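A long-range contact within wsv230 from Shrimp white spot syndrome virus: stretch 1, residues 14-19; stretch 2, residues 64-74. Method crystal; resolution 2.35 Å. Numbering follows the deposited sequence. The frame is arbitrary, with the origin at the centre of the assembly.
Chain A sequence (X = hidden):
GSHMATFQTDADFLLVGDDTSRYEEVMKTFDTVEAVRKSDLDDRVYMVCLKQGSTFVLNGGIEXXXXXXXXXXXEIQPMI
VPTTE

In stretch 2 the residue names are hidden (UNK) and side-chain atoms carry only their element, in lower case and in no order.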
ATOM      1  N   LEU A  14     -10.840   4.476  -3.723  1.00 39.17           N
ATOM      2  CA  LEU A  14     -11.016   5.663  -2.908  1.00 38.09           C
ATOM      3  C   LEU A  14     -12.374   5.575  -2.216  1.00 38.20           C
ATOM      4  O   LEU A  14     -13.358   5.058  -2.759  1.00 39.33           O
ATOM      5  CB  LEU A  14     -10.946   6.942  -3.771  1.00 27.98           C
ATOM      6  CG  LEU A  14      -9.577   7.234  -4.414  1.00 26.95           C
ATOM      7  CD1 LEU A  14      -9.648   8.491  -5.285  1.00 29.31           C
ATOM      8  CD2 LEU A  14      -8.518   7.422  -3.337  1.00 20.92           C
ATOM      9  N   LEU A  15     -12.412   6.070  -0.997  1.00 37.39           N
ATOM     10  CA  LEU A  15     -13.633   6.084  -0.229  1.00 36.97           C
ATOM     11  C   LEU A  15     -13.904   7.557  -0.050  1.00 38.11           C
ATOM     12  O   LEU A  15     -13.012   8.299   0.360  1.00 40.22           O
ATOM     13  CB  LEU A  15     -13.409   5.410   1.126  1.00 29.40           C
ATOM     14  CG  LEU A  15     -13.373   3.876   1.120  1.00 29.17           C
ATOM     15  CD1 LEU A  15     -13.383   3.388   2.594  1.00 26.06           C
ATOM     16  CD2 LEU A  15     -14.573   3.302   0.331  1.00 22.60           C
ATOM     17  N   VAL A  16     -15.114   7.990  -0.366  1.00 29.35           N
ATOM     18  CA  VAL A  16     -15.451   9.400  -0.233  1.00 30.26           C
ATOM     19  C   VAL A  16     -16.808   9.525   0.415  1.00 30.49           C
ATOM     20  O   VAL A  16     -17.766   8.934  -0.059  1.00 31.49           O
ATOM     21  CB  VAL A  16     -15.529  10.103  -1.601  1.00 35.26           C
ATOM     22  CG1 VAL A  16     -15.785  11.567  -1.408  1.00 36.39           C
ATOM     23  CG2 VAL A  16     -14.259   9.878  -2.369  1.00 36.18           C
ATOM     24  N   GLY A  17     -16.884  10.316   1.477  1.00 37.96           N
ATOM     25  CA  GLY A  17     -18.130  10.502   2.194  1.00 42.15           C
ATOM     26  C   GLY A  17     -18.129  11.739   3.084  1.00 45.36           C
ATOM     27  O   GLY A  17     -17.128  12.443   3.168  1.00 45.06           O
ATOM     28  N   ASP A  18     -19.249  11.987   3.757  1.00 49.33           N
ATOM     29  CA  ASP A  18     -19.399  13.152   4.622  1.00 52.79           C
ATOM     30  C   ASP A  18     -19.205  12.874   6.122  1.00 53.41           C
ATOM     31  O   ASP A  18     -19.174  13.791   6.937  1.00 53.95           O
ATOM     32  CB  ASP A  18     -20.777  13.760   4.396  1.00 58.01           C
ATOM     33  CG  ASP A  18     -20.888  15.157   4.950  1.00 60.58           C
ATOM     34  OD1 ASP A  18     -20.121  16.028   4.485  1.00 60.68           O
ATOM     35  OD2 ASP A  18     -21.736  15.377   5.841  1.00 60.63           O
ATOM     36  N   ASP A  19     -19.087  11.599   6.465  1.00 43.30           N
ATOM     37  CA  ASP A  19     -18.887  11.148   7.830  1.00 44.06           C
ATOM     38  C   ASP A  19     -17.892   9.995   7.720  1.00 44.30           C
ATOM     39  O   ASP A  19     -18.271   8.833   7.571  1.00 41.45           O
ATOM     40  CB  ASP A  19     -20.218  10.665   8.433  1.00 60.71           C
ATOM     41  CG  ASP A  19     -20.056  10.089   9.843  1.00 62.09           C
ATOM     42  OD1 ASP A  19     -19.227  10.611  10.620  1.00 62.96           O
ATOM     43  OD2 ASP A  19     -20.765   9.115  10.177  1.00 61.95           O
ATOM     44  N   UNK A  64     -23.996  -2.039   1.584  1.00 55.24           N
ATOM     45  CA  UNK A  64     -23.498  -2.799   2.717  1.00 54.28           C
ATOM     46  C   UNK A  64     -22.388  -2.025   3.427  1.00 52.62           C
ATOM     47  O   UNK A  64     -22.308  -2.040   4.649  1.00 51.98           O
ATOM     48  c   UNK A  64     -22.964  -4.158   2.249  1.00 65.45           C
ATOM     49  o   UNK A  64     -21.689  -7.306   3.705  1.00 69.22           O
ATOM     50  c   UNK A  64     -22.188  -6.491   2.893  1.00 68.18           C
ATOM     51  c   UNK A  64     -22.559  -5.097   3.384  1.00 67.57           C
ATOM     52  o   UNK A  64     -22.407  -6.776   1.695  1.00 69.34           O
ATOM     53  N   UNK A  65     -21.539  -1.342   2.659  1.00 45.89           N
ATOM     54  CA  UNK A  65     -20.431  -0.589   3.237  1.00 42.80           C
ATOM     55  C   UNK A  65     -20.914   0.702   3.864  1.00 41.48           C
ATOM     56  O   UNK A  65     -20.322   1.177   4.828  1.00 39.65           O
ATOM     57  c   UNK A  65     -17.998   0.188   2.642  1.00 51.35           C
ATOM     58  c   UNK A  65     -19.364  -0.315   2.175  1.00 50.38           C
ATOM     59  c   UNK A  65     -17.032   0.157   1.451  1.00 51.37           C
ATOM     60  c   UNK A  65     -17.476  -0.666   3.795  1.00 49.80           C
ATOM     61  N   UNK A  66     -21.988   1.280   3.326  1.00 42.68           N
ATOM     62  CA  UNK A  66     -22.563   2.494   3.921  1.00 41.47           C
ATOM     63  C   UNK A  66     -23.153   2.157   5.320  1.00 39.74           C
ATOM     64  O   UNK A  66     -23.076   2.963   6.266  1.00 38.32           O
ATOM     65  c   UNK A  66     -24.368   4.531  -1.598  1.00 51.77           C
ATOM     66  c   UNK A  66     -24.314   3.826   0.777  1.00 49.73           C
ATOM     67  n   UNK A  66     -23.921   5.344  -2.538  1.00 52.99           N
ATOM     68  c   UNK A  66     -23.218   3.790   1.815  1.00 48.86           C
ATOM     69  c   UNK A  66     -23.678   3.048   3.034  1.00 48.17           C
ATOM     70  n   UNK A  66     -25.229   3.578  -1.917  1.00 51.31           N
ATOM     71  n   UNK A  66     -23.929   4.669  -0.349  1.00 52.44           N
ATOM     72  N   UNK A  67     -23.747   0.976   5.451  1.00 43.12           N
ATOM     73  CA  UNK A  67     -24.303   0.600   6.735  1.00 45.07           C
ATOM     74  C   UNK A  67     -23.126   0.412   7.667  1.00 45.39           C
ATOM     75  O   UNK A  67     -22.988   1.142   8.651  1.00 45.14           O
ATOM     76  c   UNK A  67     -27.426   0.218   6.325  1.00 49.07           C
ATOM     77  c   UNK A  67     -25.114  -0.697   6.647  1.00 47.67           C
ATOM     78  c   UNK A  67     -26.835  -2.071   5.443  1.00 48.13           C
ATOM     79  c   UNK A  67     -26.340  -0.657   5.716  1.00 49.01           C
ATOM     80  N   UNK A  68     -22.248  -0.528   7.329  1.00 45.63           N
ATOM     81  CA  UNK A  68     -21.105  -0.811   8.183  1.00 45.68           C
ATOM     82  C   UNK A  68     -20.395   0.449   8.660  1.00 45.61           C
ATOM     83  O   UNK A  68     -19.951   0.537   9.811  1.00 45.78           O
ATOM     84  c   UNK A  68     -20.709  -3.802   8.763  1.00 52.34           C
ATOM     85  c   UNK A  68     -19.726  -4.046   6.475  1.00 52.71           C
ATOM     86  c   UNK A  68     -20.146  -1.760   7.462  1.00 51.78           C
ATOM     87  c   UNK A  68     -20.644  -3.207   7.356  1.00 52.65           C
ATOM     88  N   UNK A  69     -20.332   1.455   7.802  1.00 48.15           N
ATOM     89  CA  UNK A  69     -19.654   2.687   8.170  1.00 48.35           C
ATOM     90  C   UNK A  69     -20.549   3.708   8.860  1.00 47.94           C
ATOM     91  O   UNK A  69     -20.069   4.591   9.568  1.00 48.38           O
ATOM     92  o   UNK A  69     -18.236   4.468   7.360  1.00 61.75           O
ATOM     93  c   UNK A  69     -20.058   3.805   5.950  1.00 54.33           C
ATOM     94  c   UNK A  69     -19.007   3.340   6.937  1.00 55.50           C
ATOM     95  N   UNK A  70     -21.859   3.588   8.662  1.00 52.97           N
ATOM     96  CA  UNK A  70     -22.769   4.536   9.273  1.00 49.65           C
ATOM     97  C   UNK A  70     -22.673   5.815   8.485  1.00 49.21           C
ATOM     98  O   UNK A  70     -22.703   6.909   9.045  1.00 49.35           O
ATOM     99  N   UNK A  71     -22.534   5.678   7.170  1.00 47.56           N
ATOM    100  CA  UNK A  71     -22.439   6.848   6.296  1.00 46.91           C
ATOM    101  C   UNK A  71     -23.181   6.532   5.005  1.00 46.21           C
ATOM    102  O   UNK A  71     -22.659   5.843   4.130  1.00 46.39           O
ATOM    103  o   UNK A  71     -19.699   8.967   5.086  1.00 42.64           O
ATOM    104  o   UNK A  71     -21.872   8.943   4.655  1.00 46.69           O
ATOM    105  c   UNK A  71     -20.980   7.180   5.985  1.00 45.26           C
ATOM    106  c   UNK A  71     -20.838   8.455   5.186  1.00 46.36           C
ATOM    107  N   UNK A  72     -24.405   7.035   4.902  1.00 43.78           N
ATOM    108  CA  UNK A  72     -25.252   6.779   3.744  1.00 43.48           C
ATOM    109  C   UNK A  72     -24.821   7.567   2.514  1.00 43.09           C
ATOM    110  O   UNK A  72     -25.363   7.356   1.436  1.00 43.12           O
ATOM    111  c   UNK A  72     -26.713   7.105   4.076  1.00 43.49           C
ATOM    112  o   UNK A  72     -26.932   8.512   4.201  1.00 41.96           O
ATOM    113  N   UNK A  73     -23.854   8.469   2.681  1.00 44.22           N
ATOM    114  CA  UNK A  73     -23.352   9.287   1.573  1.00 42.95           C
ATOM    115  C   UNK A  73     -22.090   8.682   0.956  1.00 41.06           C
ATOM    116  O   UNK A  73     -21.659   9.114  -0.103  1.00 42.28           O
ATOM    117  c   UNK A  73     -22.979  10.739   2.034  1.00 42.31           C
ATOM    118  o   UNK A  73     -21.844  10.685   2.899  1.00 39.24           O
ATOM    119  c   UNK A  73     -24.129  11.406   2.798  1.00 40.36           C
ATOM    120  N   UNK A  74     -21.507   7.694   1.625  1.00 36.18           N
ATOM    121  CA  UNK A  74     -20.272   7.032   1.186  1.00 34.57           C
ATOM    122  C   UNK A  74     -20.292   6.672  -0.296  1.00 33.64           C
ATOM    123  O   UNK A  74     -21.289   6.193  -0.806  1.00 31.36           O
ATOM    124  c   UNK A  74     -18.888   4.740   1.875  1.00 40.18           C
ATOM    125  c   UNK A  74     -17.574   5.455   1.985  1.00 40.73           C
ATOM    126  c   UNK A  74     -18.960   4.008   0.532  1.00 40.87           C
ATOM    127  c   UNK A  74     -20.048   5.759   2.029  1.00 39.79           C
TER
HETATM  128  O   HOH W   1     -17.853   6.564   9.089  1.00 51.49           O

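Position 64 lies in a helix that begins earlier in the chain. Its side chain is three carbons in a row, the last bearing two oxygens, and it stays out of reach of the first stretch; an extended carboxylate of this length is Glu 64. Position 65 has four carbons forked at the second, and its CA-to-CB bond points toward the first stretch. One branch tip comes within 4.1 Å of CD2 of Leu 15. The fork at the second carbon, rather than the first, identifies Leu 65.

At position 66 three carbons lead to a nitrogen and then to a carbon carrying two more nitrogens. This guanidinium is that of Arg 66, which turns back on its own stretch: its NE donates to the backbone O of position 74 over 3.1 Å. Positions 67 and 68 each have four carbons forked at the second, touch nothing on the first stretch and are exposed; they are Leu 67 and Leu 68.

Position 69 carries one carbon bearing an oxygen and a second carbon. The branching at CB gives threonine, since valine would have no oxygen. Thr 69 reaches the first stretch through water 1, which accepts from its OG1 at 2.7 Å and donates to O of Asp 19 at 2.8 Å.

Position 70 has no side-chain atoms. Its phi of 75° favours the same answer, Gly 70, which ends the helix in a Schellman motif: N of position 71 bonds to O of Arg 66 at 2.9 Å, and inside that loop N of Gly 70 bonds weakly to O of Leu 67 at 2.7 Å.

Position 71 shows two carbons, the second with two oxygens. One oxygen accepts from N of Asp 19 at 3.0 Å, while the other accepts from N of position 73 at 2.8 Å. Elements alone would allow this terminal pair only as a carboxylate, so the residue is Asp 71. Position 72, one carbon and one oxygen, points out of reach and is Ser 72.

Position 73 again has a carbon carrying one oxygen and one carbon. The oxygen accepts from N of Asp 18 at 3.0 Å, and the residue is Thr 73; its OG1 in turn donates to OD1 of Asp 71 over a very short 2.5 Å. Position 74 has four carbons forked at the second, one tip lying 4.0 Å from CD2 of Leu 15: Leu 74.

The contact joins a polar and an apolar part. The turn from Asp 71 to Leu 74 presents OD2 of Asp 71 and OG1 of Thr 73 to successive amides of the loop, those of Asp 19 and Asp 18. Gly 17 leaves room for this: a CB there would fall 2.4 Å from OD2 of Asp 71, a clash. Beside it, the CA of Leu 74 makes a CA-H...O contact of 3.4 Å with O of Val 16, and Leu 15 packs against both Leu 65 and Leu 74, tying the strand to helix and turn.

Stretch 2 (64-74) ELRLLTGDSTL
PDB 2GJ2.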